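Local coordinates for protein alginate lyase (Bacteroides ovatus, PDB 3NNB) that probably cleaves alginate by beta-elimination, as a polysaccharide lyase with a mostly helical fold, at residues T44-M49 with N132-D137; G67-P72 with R84-R89. All coordinates share one frame; numbering follows the deposited sequence.

Contact 1 of 2, residues T44-M49 with N132-D137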
ATOM      1  N   THR A  44      -9.763  -4.175  19.937  1.00 11.79           N
ATOM      2  CA  THR A  44      -8.738  -4.956  20.628  1.00 12.17           C
ATOM      3  C   THR A  44      -7.612  -5.220  19.612  1.00 10.88           C
ATOM      4  O   THR A  44      -7.888  -5.745  18.519  1.00  9.79           O
ATOM      5  CB  THR A  44      -9.285  -6.313  21.119  1.00 16.84           C
ATOM      6  OG1 THR A  44     -10.356  -6.066  22.035  1.00 18.21           O
ATOM      7  CG2 THR A  44      -8.191  -7.135  21.795  1.00 15.57           C
ATOM      8  N   PRO A  45      -6.361  -4.850  19.946  1.00  9.87           N
ATOM      9  CA  PRO A  45      -5.276  -5.103  18.977  1.00  8.07           C
ATOM     10  C   PRO A  45      -5.167  -6.595  18.648  1.00  9.74           C
ATOM     11  O   PRO A  45      -5.082  -7.421  19.576  1.00 10.27           O
ATOM     12  CB  PRO A  45      -4.035  -4.599  19.680  1.00  9.67           C
ATOM     13  CG  PRO A  45      -4.543  -3.475  20.574  1.00  9.74           C
ATOM     14  CD  PRO A  45      -5.889  -4.003  21.068  1.00 12.06           C
ATOM     15  N   PRO A  46      -5.236  -6.942  17.358  1.00  9.51           N
ATOM     16  CA  PRO A  46      -5.056  -8.340  16.964  1.00 10.08           C
ATOM     17  C   PRO A  46      -3.574  -8.734  16.879  1.00 10.37           C
ATOM     18  O   PRO A  46      -2.683  -7.907  17.035  1.00  9.94           O
ATOM     19  CB  PRO A  46      -5.685  -8.376  15.574  1.00 10.00           C
ATOM     20  CG  PRO A  46      -5.287  -7.046  14.994  1.00  9.74           C
ATOM     21  CD  PRO A  46      -5.373  -6.071  16.167  1.00 11.61           C
ATOM     22  N   SER A  47      -3.326  -9.995  16.562  1.00  8.83           N
ATOM     23  CA  SER A  47      -1.973 -10.499  16.349  1.00  7.06           C
ATOM     24  C   SER A  47      -2.012 -11.736  15.491  1.00  8.27           C
ATOM     25  O   SER A  47      -3.075 -12.332  15.275  1.00  9.78           O
ATOM     26  CB  SER A  47      -1.252 -10.819  17.657  1.00  8.19           C
ATOM     27  OG  SER A  47      -1.649 -12.089  18.201  1.00  9.06           O
ATOM     28  N   VAL A  48      -0.820 -12.146  15.030  1.00  7.95           N
ATOM     29  CA  VAL A  48      -0.687 -13.395  14.305  1.00  6.64           C
ATOM     30  C   VAL A  48      -1.012 -14.641  15.180  1.00  9.96           C
ATOM     31  O   VAL A  48      -1.121 -15.739  14.656  1.00  8.98           O
ATOM     32  CB  VAL A  48       0.715 -13.572  13.687  1.00  8.90           C
ATOM     33  CG1 VAL A  48       0.980 -12.443  12.641  1.00  9.35           C
ATOM     34  CG2 VAL A  48       1.843 -13.688  14.784  1.00  7.74           C
HETATM   35  N   MSE A  49      -1.185 -14.472  16.474  1.00  9.72           N
HETATM   36  CA  MSE A  49      -1.602 -15.579  17.343  1.00  8.32           C
HETATM   37  C   MSE A  49      -3.076 -15.873  17.265  1.00 10.24           C
HETATM   38  O   MSE A  49      -3.549 -16.906  17.795  1.00 11.81           O
HETATM   39  CB  MSE A  49      -1.181 -15.309  18.784  1.00 11.49           C
HETATM   40  CG  MSE A  49       0.277 -14.897  18.938  1.00 11.36           C
HETATM   41 SE   MSE A  49       1.598 -16.084  18.117  0.75  9.55          SE
HETATM   42  CE  MSE A  49       1.601 -17.413  19.584  1.00 14.94           C
ATOM     43  N   ASN A 132       2.952  -2.585  19.714  1.00  8.87           N
ATOM     44  CA  ASN A 132       3.523  -3.521  20.707  1.00 10.66           C
ATOM     45  C   ASN A 132       2.986  -4.926  20.490  1.00  7.81           C
ATOM     46  O   ASN A 132       3.751  -5.905  20.389  1.00  7.92           O
ATOM     47  CB  ASN A 132       3.186  -3.099  22.164  1.00  9.73           C
ATOM     48  CG  ASN A 132       4.027  -1.945  22.651  1.00 12.07           C
ATOM     49  OD1 ASN A 132       5.150  -1.772  22.220  1.00 11.41           O
ATOM     50  ND2 ASN A 132       3.509  -1.196  23.616  1.00 10.21           N
ATOM     51  N   VAL A 133       1.672  -5.019  20.393  1.00  6.46           N
ATOM     52  CA  VAL A 133       1.023  -6.326  20.272  1.00  8.23           C
ATOM     53  C   VAL A 133       1.443  -6.998  18.961  1.00 10.15           C
ATOM     54  O   VAL A 133       1.773  -8.183  18.930  1.00  8.52           O
ATOM     55  CB  VAL A 133      -0.488  -6.224  20.398  1.00  9.16           C
ATOM     56  CG1 VAL A 133      -1.141  -7.578  20.064  1.00  8.77           C
ATOM     57  CG2 VAL A 133      -0.854  -5.754  21.837  1.00  7.84           C
ATOM     58  N   TRP A 134       1.459  -6.241  17.881  1.00  8.85           N
ATOM     59  CA  TRP A 134       1.742  -6.838  16.569  1.00  6.20           C
ATOM     60  C   TRP A 134       3.204  -7.178  16.316  1.00  6.61           C
ATOM     61  O   TRP A 134       3.503  -8.219  15.719  1.00  7.37           O
ATOM     62  CB  TRP A 134       1.221  -5.951  15.418  1.00  6.47           C
ATOM     63  CG  TRP A 134       1.277  -6.664  14.104  1.00  6.25           C
ATOM     64  CD1 TRP A 134       2.319  -6.728  13.238  1.00  9.52           C
ATOM     65  CD2 TRP A 134       0.270  -7.543  13.588  1.00  7.32           C
ATOM     66  NE1 TRP A 134       2.007  -7.561  12.175  1.00  6.42           N
ATOM     67  CE2 TRP A 134       0.772  -8.097  12.391  1.00  6.19           C
ATOM     68  CE3 TRP A 134      -1.016  -7.907  14.021  1.00  8.53           C
ATOM     69  CZ2 TRP A 134       0.031  -8.987  11.605  1.00  8.16           C
ATOM     70  CZ3 TRP A 134      -1.760  -8.770  13.237  1.00  6.86           C
ATOM     71  CH2 TRP A 134      -1.222  -9.334  12.061  1.00  9.65           C
ATOM     72  N   PHE A 135       4.102  -6.284  16.714  1.00  6.34           N
ATOM     73  CA  PHE A 135       5.509  -6.324  16.378  1.00  6.68           C
ATOM     74  C   PHE A 135       6.524  -6.636  17.486  1.00  7.72           C
ATOM     75  O   PHE A 135       7.611  -7.136  17.167  1.00  7.97           O
ATOM     76  CB  PHE A 135       5.954  -4.990  15.779  1.00  7.29           C
ATOM     77  CG  PHE A 135       5.338  -4.664  14.447  1.00  8.56           C
ATOM     78  CD1 PHE A 135       5.837  -5.218  13.257  1.00  9.52           C
ATOM     79  CD2 PHE A 135       4.253  -3.785  14.361  1.00  7.68           C
ATOM     80  CE1 PHE A 135       5.277  -4.921  12.041  1.00  8.80           C
ATOM     81  CE2 PHE A 135       3.664  -3.516  13.124  1.00  7.74           C
ATOM     82  CZ  PHE A 135       4.207  -4.061  11.961  1.00  9.28           C
ATOM     83  N   LEU A 136       6.264  -6.213  18.728  1.00  8.57           N
ATOM     84  CA  LEU A 136       7.318  -6.127  19.763  1.00  8.15           C
ATOM     85  C   LEU A 136       7.143  -7.072  20.933  1.00 10.22           C
ATOM     86  O   LEU A 136       8.157  -7.522  21.495  1.00 13.66           O
ATOM     87  CB  LEU A 136       7.477  -4.694  20.286  1.00  9.13           C
ATOM     88  CG  LEU A 136       7.644  -3.627  19.184  1.00  8.97           C
ATOM     89  CD1 LEU A 136       7.710  -2.207  19.823  1.00 12.60           C
ATOM     90  CD2 LEU A 136       8.883  -3.919  18.334  1.00 12.19           C
ATOM     91  N   ASP A 137       5.906  -7.374  21.316  1.00  8.64           N
ATOM     92  CA  ASP A 137       5.652  -8.187  22.509  1.00 10.55           C
ATOM     93  C   ASP A 137       6.026  -9.643  22.180  1.00 10.01           C
ATOM     94  O   ASP A 137       5.569 -10.213  21.171  1.00 11.61           O
ATOM     95  CB  ASP A 137       4.175  -8.153  22.893  1.00  7.35           C
ATOM     96  CG  ASP A 137       3.696  -6.812  23.478  1.00 11.67           C
ATOM     97  OD1 ASP A 137       4.541  -5.975  23.854  1.00 12.67           O
ATOM     98  OD2 ASP A 137       2.429  -6.634  23.528  1.00 12.45           O
TER
HETATM   99  O   HOH W   1       1.369 -10.258  15.600  1.00  7.63           O
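W134 and V133, near the C-terminal end of helix 121-136, pack against an irregular loop, P45 to V48, that follows helix 27-41. This is a loop laid over a helix end in the helical alginate lyase domain, whose family belongs to the six-hairpin clan. No direct hydrogen bond joins the two segments.

The apolar contacts fall into two groups. V133 meets P45: its CB lies 4.0 Å from P45 CB, and its CG2 touches the same carbon. V133 CG1 also touches S47 CB. The W134 indole meets S47 and V48. Its CG is anti to the backbone N (chi1 -169°), beside the carbonyl carbon. V48 crosses the indole at about a right angle, with V48 CG1 3.7 Å from W134 CZ2. S47 CA packs obliquely on the benzene part of the indole, 3.6 Å from W134 CZ3. L101 and M104 of helix 98-118 also touch the W134 side chain.

Across the contact, P46 O makes close carbon contacts. It sits at the indole edge, near the ring plane, 3.4 Å from W134 CE3. V133 CG1 touches the same oxygen.

Each segment has hydrogen bonds of its own. In the loop, M49 N, of a selenomethionine, donates to S47 OG at 3.0 Å and closes an ST turn. At the helix end, N132 O accepts from L136 N, and from D137 N in a wider pi-type turn, the two donors on opposite faces of its plane.

One water bridges the segments. V48 N, which lies over one face of the W134 ring, donates to it at 2.9 Å. The water donates to W134 O at 3.0 Å, while its oxygen lies above a face of the W134 ring, offset toward the rim.

Contact 2 of 2, residues G67-P72 with R84-R89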
ATOM      1  N   GLY A  67      -3.523 -17.163  -0.758  1.00  8.90           N
ATOM      2  CA  GLY A  67      -3.705 -16.461  -2.027  1.00  8.87           C
ATOM      3  C   GLY A  67      -5.188 -16.106  -2.190  1.00  7.04           C
ATOM      4  O   GLY A  67      -6.050 -17.012  -2.188  1.00  8.11           O
ATOM      5  N   PRO A  68      -5.526 -14.812  -2.309  1.00  6.61           N
ATOM      6  CA  PRO A  68      -6.950 -14.460  -2.198  1.00  6.86           C
ATOM      7  C   PRO A  68      -7.846 -15.004  -3.298  1.00  8.22           C
ATOM      8  O   PRO A  68      -9.027 -15.194  -3.055  1.00  8.25           O
ATOM      9  CB  PRO A  68      -6.943 -12.945  -2.273  1.00  9.54           C
ATOM     10  CG  PRO A  68      -5.689 -12.604  -1.680  1.00 15.70           C
ATOM     11  CD  PRO A  68      -4.692 -13.615  -2.138  1.00  9.84           C
ATOM     12  N   TYR A  69      -7.295 -15.242  -4.494  1.00  7.08           N
ATOM     13  CA  TYR A  69      -8.113 -15.679  -5.634  1.00  8.10           C
ATOM     14  C   TYR A  69      -8.180 -17.194  -5.807  1.00  7.60           C
ATOM     15  O   TYR A  69      -8.580 -17.688  -6.871  1.00  8.13           O
ATOM     16  CB  TYR A  69      -7.607 -15.038  -6.908  1.00  9.79           C
ATOM     17  CG  TYR A  69      -7.611 -13.516  -6.902  1.00  7.51           C
ATOM     18  CD1 TYR A  69      -8.602 -12.764  -6.275  1.00  8.08           C
ATOM     19  CD2 TYR A  69      -6.619 -12.832  -7.592  1.00 11.19           C
ATOM     20  CE1 TYR A  69      -8.582 -11.344  -6.328  1.00 10.22           C
ATOM     21  CE2 TYR A  69      -6.603 -11.411  -7.634  1.00 10.22           C
ATOM     22  CZ  TYR A  69      -7.593 -10.700  -7.024  1.00 11.56           C
ATOM     23  OH  TYR A  69      -7.555  -9.303  -7.083  1.00 12.26           O
ATOM     24  N   TRP A  70      -7.763 -17.933  -4.775  1.00  7.30           N
ATOM     25  CA  TRP A  70      -7.665 -19.396  -4.862  1.00  6.77           C
ATOM     26  C   TRP A  70      -8.789 -20.020  -4.045  1.00  7.19           C
ATOM     27  O   TRP A  70      -8.997 -19.664  -2.875  1.00  7.70           O
ATOM     28  CB  TRP A  70      -6.241 -19.857  -4.407  1.00  7.43           C
ATOM     29  CG  TRP A  70      -5.201 -19.405  -5.391  1.00  6.68           C
ATOM     30  CD1 TRP A  70      -4.630 -18.147  -5.482  1.00 10.87           C
ATOM     31  CD2 TRP A  70      -4.720 -20.137  -6.513  1.00  6.94           C
ATOM     32  NE1 TRP A  70      -3.773 -18.101  -6.553  1.00  8.77           N
ATOM     33  CE2 TRP A  70      -3.810 -19.297  -7.211  1.00  8.96           C
ATOM     34  CE3 TRP A  70      -4.928 -21.439  -6.976  1.00  7.36           C
ATOM     35  CZ2 TRP A  70      -3.116 -19.732  -8.358  1.00 10.24           C
ATOM     36  CZ3 TRP A  70      -4.237 -21.868  -8.110  1.00 11.91           C
ATOM     37  CH2 TRP A  70      -3.339 -21.020  -8.772  1.00 11.52           C
ATOM     38  N   TRP A  71      -9.495 -20.958  -4.702  1.00  8.65           N
ATOM     39  CA  TRP A  71     -10.724 -21.569  -4.201  1.00  8.51           C
ATOM     40  C   TRP A  71     -10.686 -23.085  -4.306  1.00  8.22           C
ATOM     41  O   TRP A  71     -10.024 -23.628  -5.180  1.00  8.87           O
ATOM     42  CB  TRP A  71     -11.939 -21.131  -5.045  1.00  9.14           C
ATOM     43  CG  TRP A  71     -12.248 -19.655  -5.008  1.00  5.57           C
ATOM     44  CD1 TRP A  71     -11.519 -18.651  -5.567  1.00  8.38           C
ATOM     45  CD2 TRP A  71     -13.377 -19.044  -4.390  1.00  9.39           C
ATOM     46  NE1 TRP A  71     -12.131 -17.424  -5.325  1.00  8.26           N
ATOM     47  CE2 TRP A  71     -13.269 -17.642  -4.599  1.00  7.41           C
ATOM     48  CE3 TRP A  71     -14.462 -19.533  -3.651  1.00  9.18           C
ATOM     49  CZ2 TRP A  71     -14.237 -16.751  -4.146  1.00  8.84           C
ATOM     50  CZ3 TRP A  71     -15.416 -18.633  -3.199  1.00  7.58           C
ATOM     51  CH2 TRP A  71     -15.280 -17.279  -3.420  1.00  7.45           C
ATOM     52  N   PRO A  72     -11.452 -23.767  -3.434  1.00  7.64           N
ATOM     53  CA  PRO A  72     -11.597 -25.224  -3.592  1.00  8.49           C
ATOM     54  C   PRO A  72     -12.127 -25.599  -4.970  1.00 10.39           C
ATOM     55  O   PRO A  72     -13.013 -24.917  -5.502  1.00 10.25           O
ATOM     56  CB  PRO A  72     -12.596 -25.628  -2.495  1.00 11.04           C
ATOM     57  CG  PRO A  72     -12.696 -24.482  -1.570  1.00 10.81           C
ATOM     58  CD  PRO A  72     -12.198 -23.233  -2.283  1.00  7.73           C
ATOM     59  N   ARG A  84      -7.641 -21.139  -9.361  1.00  9.38           N
ATOM     60  CA  ARG A  84      -7.686 -19.688  -9.366  1.00  8.68           C
ATOM     61  C   ARG A  84      -8.919 -19.134 -10.065  1.00  9.87           C
ATOM     62  O   ARG A  84      -9.323 -19.604 -11.119  1.00 10.20           O
ATOM     63  CB  ARG A  84      -6.430 -19.127 -10.018  1.00 10.04           C
ATOM     64  CG  ARG A  84      -6.281 -17.630  -9.891  1.00 14.11           C
ATOM     65  CD  ARG A  84      -4.981 -17.282 -10.566  1.00 19.68           C
ATOM     66  NE  ARG A  84      -4.678 -15.880 -10.728  1.00 30.17           N
ATOM     67  CZ  ARG A  84      -4.628 -15.214 -11.881  1.00 23.81           C
ATOM     68  NH1 ARG A  84      -5.009 -15.744 -13.042  1.00 23.16           N
ATOM     69  NH2 ARG A  84      -4.259 -13.947 -11.852  1.00 30.04           N
ATOM     70  N   LYS A  85      -9.549 -18.151  -9.421  1.00  8.79           N
ATOM     71  CA  LYS A  85     -10.660 -17.379  -9.977  1.00  8.67           C
ATOM     72  C   LYS A  85     -10.254 -15.894  -9.901  1.00  9.69           C
ATOM     73  O   LYS A  85     -10.544 -15.194  -8.911  1.00  8.04           O
ATOM     74  CB  LYS A  85     -11.935 -17.595  -9.162  1.00  9.52           C
ATOM     75  CG  LYS A  85     -12.418 -19.061  -9.093  1.00 13.79           C
ATOM     76  CD  LYS A  85     -12.780 -19.589 -10.457  1.00 20.07           C
ATOM     77  CE  LYS A  85     -13.386 -21.014 -10.316  1.00 39.36           C
ATOM     78  NZ  LYS A  85     -13.860 -21.567 -11.617  1.00 40.07           N
ATOM     79  N   ASP A  86      -9.544 -15.431 -10.923  1.00  6.40           N
ATOM     80  CA  ASP A  86      -8.957 -14.075 -10.890  1.00  7.03           C
ATOM     81  C   ASP A  86     -10.032 -13.047 -10.549  1.00  7.34           C
ATOM     82  O   ASP A  86     -11.104 -12.974 -11.198  1.00  8.43           O
ATOM     83  CB  ASP A  86      -8.279 -13.759 -12.244  1.00  8.38           C
ATOM     84  CG  ASP A  86      -7.542 -12.438 -12.258  1.00 10.27           C
ATOM     85  OD1 ASP A  86      -7.211 -11.905 -11.176  1.00  9.33           O
ATOM     86  OD2 ASP A  86      -7.313 -11.914 -13.397  1.00 10.88           O
ATOM     87  N   GLY A  87      -9.748 -12.240  -9.527  1.00  7.96           N
ATOM     88  CA  GLY A  87     -10.602 -11.144  -9.131  1.00  9.38           C
ATOM     89  C   GLY A  87     -11.691 -11.470  -8.135  1.00  9.72           C
ATOM     90  O   GLY A  87     -12.399 -10.577  -7.671  1.00 10.80           O
ATOM     91  N   GLN A  88     -11.842 -12.748  -7.800  1.00  9.13           N
ATOM     92  CA  GLN A  88     -12.864 -13.197  -6.848  1.00  7.53           C
ATOM     93  C   GLN A  88     -12.191 -13.683  -5.574  1.00  8.12           C
ATOM     94  O   GLN A  88     -11.473 -14.692  -5.607  1.00  8.75           O
ATOM     95  CB  GLN A  88     -13.727 -14.305  -7.478  1.00  8.69           C
ATOM     96  CG  GLN A  88     -14.431 -13.884  -8.786  1.00 11.95           C
ATOM     97  CD  GLN A  88     -15.439 -14.925  -9.265  1.00 12.40           C
ATOM     98  OE1 GLN A  88     -16.454 -15.133  -8.631  1.00 14.50           O
ATOM     99  NE2 GLN A  88     -15.142 -15.585 -10.349  1.00 12.60           N
ATOM    100  N   ARG A  89     -12.399 -12.940  -4.481  1.00  8.97           N
ATOM    101  CA  ARG A  89     -11.709 -13.172  -3.224  0.70  8.74           C
ATOM    102  C   ARG A  89     -12.403 -14.251  -2.369  1.00  8.40           C
ATOM    103  O   ARG A  89     -13.571 -14.102  -1.948  1.00  9.57           O
ATOM    104  CB  ARG A  89     -11.515 -11.868  -2.420  0.70  9.37           C
ATOM    105  CG  ARG A  89     -10.561 -10.881  -3.073  0.70 18.03           C
ATOM    106  CD  ARG A  89     -10.379  -9.582  -2.242  0.70 26.66           C
ATOM    107  NE  ARG A  89      -9.538  -9.757  -1.050  0.70 25.43           N
ATOM    108  CZ  ARG A  89      -8.216  -9.564  -0.971  0.70 22.41           C
ATOM    109  NH1 ARG A  89      -7.506  -9.185  -2.029  0.70 27.92           N
ATOM    110  NH2 ARG A  89      -7.586  -9.769   0.197  0.70 25.28           N
TER
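W70 and R84 form an antiparallel non-hydrogen-bonded pair, CA to CA 4.5 Å, between a type I turn from G67 to W70 and a type II turn from K85 to Q88. Beside the pair, K85 N donates to Y69 O at 2.8 Å, nearly straight at 174°.

W70 and R84 project from the same face of this small sheet. R84 CB lies over the six-membered ring of W70, 3.7 Å from its centroid. The extended R84 chain carries CD on past W70 CZ2.

Y69 covers the second turn. G87 N stands above the centre of its ring, and G87 CA makes a CH-pi contact over the same face, 3.8 Å from the centroid. The backbone angles of G87 by themselves call for glycine. D86 OD1 comes 3.6 Å from Y69 CE2. It has a salt bridge to R271, and a long, charge-only approach from R84 NH2. Y69 OH bonds to Y277 OH.

W71 reaches across the turn with its indole N-H. NE1 donates to Q88 O at 2.8 Å; the oxygen lies close to the ring plane, while the donor stands above the Q88 carbonyl plane. K85 CG packs obliquely on W71 CD1 at 3.7 Å.

W70 NE1 hydrogen-bonds to a bound citrate, probably from the crystallisation liquor. The arrangement is that of a short two-stranded antiparallel sheet continued by a glycine-containing type II turn, with aromatic side chains over both.

In the fold
Contact 1 is largely buried, while contact 2 lies at the surface. Their centres are 28 Å apart, their nearest atoms about 13 Å apart, and they share no segment. In sequence, the two segments of contact 2 fall between those of contact 1. Contact 1 joins a loop to the end of helix 121-136; contact 2 joins two non-helical pieces close in sequence. Helix 98-118, which follows the loop of residues 84-89, also packs on contact 1. Apolar contacts and a water serve contact 1, whereas contact 2 combines direct hydrogen bonds, CH-pi contacts and charged side chains.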